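Local coordinates for probable transcriptional repressor protein (Mycobacterium tuberculosis, PDB 4FX0) that acts as a redox-dependent, oxidation-sensing transcriptional repressor of the MarR family, binding DNA through helix-turn-helix domains, at the interface of chains A and B. Sequence-based numbering; all coordinates share one arbitrary frame. Chains: chain A/B, Probable transcriptional repressor protein.

The interface of chains A and B. Residues chain A 11, 14-15, 18; chain B 11-12, 15, 133.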
loop_
_atom_site.group_PDB
_atom_site.type_symbol
_atom_site.label_atom_id
_atom_site.label_comp_id
_atom_site.label_asym_id
_atom_site.label_seq_id
_atom_site.Cartn_x
_atom_site.Cartn_y
_atom_site.Cartn_z
ATOM N N THR A 11 -1.866 1.836 6.616
ATOM C CA THR A 11 -1.322 0.597 6.076
ATOM C C THR A 11 -0.589 0.842 4.762
ATOM O O THR A 11 0.547 0.407 4.584
ATOM C CB THR A 11 -2.428 -0.448 5.848
ATOM O OG1 THR A 11 -3.335 -0.436 6.957
ATOM C CG2 THR A 11 -1.826 -1.835 5.704
ATOM N N ALA A 14 2.705 2.622 5.473
ATOM C CA ALA A 14 3.627 1.675 6.090
ATOM C C ALA A 14 4.126 0.663 5.065
ATOM O O ALA A 14 5.317 0.354 5.014
ATOM C CB ALA A 14 2.959 0.964 7.257
ATOM N N ALA A 15 3.207 0.158 4.247
ATOM C CA ALA A 15 3.540 -0.832 3.227
ATOM C C ALA A 15 4.584 -0.290 2.267
ATOM O O ALA A 15 5.552 -0.972 1.928
ATOM C CB ALA A 15 2.292 -1.247 2.467
ATOM N N LEU A 18 7.990 0.069 3.879
ATOM C CA LEU A 18 8.551 -1.271 3.992
ATOM C C LEU A 18 9.102 -1.762 2.658
ATOM O O LEU A 18 10.269 -2.142 2.562
ATOM C CB LEU A 18 7.501 -2.248 4.524
ATOM C CG LEU A 18 7.184 -2.134 6.018
ATOM C CD1 LEU A 18 5.918 -2.900 6.365
ATOM C CD2 LEU A 18 8.360 -2.622 6.851
ATOM N N THR B 11 1.982 -6.664 5.195
ATOM C CA THR B 11 1.480 -5.296 5.197
ATOM C C THR B 11 1.011 -4.901 3.801
ATOM O O THR B 11 -0.044 -4.285 3.640
ATOM C CB THR B 11 2.547 -4.296 5.676
ATOM O OG1 THR B 11 3.141 -4.771 6.891
ATOM C CG2 THR B 11 1.920 -2.930 5.917
ATOM N N ARG B 12 1.804 -5.262 2.796
ATOM C CA ARG B 12 1.459 -4.999 1.405
ATOM C C ARG B 12 0.148 -5.690 1.040
ATOM O O ARG B 12 -0.782 -5.059 0.537
ATOM C CB ARG B 12 2.587 -5.476 0.487
ATOM C CG ARG B 12 2.295 -5.367 -1.001
ATOM C CD ARG B 12 3.532 -5.712 -1.816
ATOM N NE ARG B 12 4.086 -7.010 -1.438
ATOM C CZ ARG B 12 5.311 -7.422 -1.749
ATOM N NH1 ARG B 12 6.123 -6.635 -2.441
ATOM N NH2 ARG B 12 5.726 -8.619 -1.359
ATOM N N ALA B 15 -2.779 -3.973 3.049
ATOM C CA ALA B 15 -3.104 -2.658 2.503
ATOM C C ALA B 15 -3.913 -2.766 1.218
ATOM O O ALA B 15 -4.871 -2.023 1.012
ATOM C CB ALA B 15 -1.836 -1.856 2.264
ATOM N N ILE B 133 1.666 -0.042 13.456
ATOM C CA ILE B 133 1.868 -0.121 12.013
ATOM C C ILE B 133 2.628 1.094 11.498
ATOM O O ILE B 133 3.603 0.963 10.759
ATOM C CB ILE B 133 0.526 -0.234 11.265
ATOM C CG1 ILE B 133 -0.207 -1.514 11.678
ATOM C CG2 ILE B 133 0.750 -0.200 9.759
ATOM C CD1 ILE B 133 -1.588 -1.658 11.069
#
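A:Thr11 and B:Thr11 face each other where the two N-terminal helices (7-26) of a MarR-family helix-turn-helix repressor cross, part of a two-fold homodimer interface of helix-on-helix type. MarR proteins work as dimers, and such a crossing of terminal helices holds the two DNA-binding lobes in one particle; it illustrates how small side chains allow helices to approach closely. The two threonine methyls meet near the crossing, A:Thr11 CG2 lying 3.9 Å from B:Thr11 CG2. Each threonine keeps OG1 beside its own backbone N (chi1 -42° in A:Thr11, -49° in B:Thr11), which leaves the methyl CG2 anti to that N and pointing at the partner helix. Beyond this pair, each threonine methyl sits against both the methyl and the backbone of the other chain's alanine. A:Thr11 CG2 rests on B:Ala15 CB at 3.4 Å, and B:Thr11 CG2 lies 3.8 Å from A:Ala15 CA; the two-fold relates these two contacts. The methyl of A:Ala15 also lies against the backbone of B:Arg12, its CB 4.0 Å from B:Arg12 CA. One turn further along, A:Leu18 crosses B:Thr11 at about a right angle and brings one branch, CD1, against it, 3.7 Å from B:Thr11 CB and also beside the hydroxyl OG1. On another flank of the chain A helix, helix 126-142 of chain B supplies B:Ile133, whose branch methyl CG2 meets A:Ala14 CB at 3.5 Å.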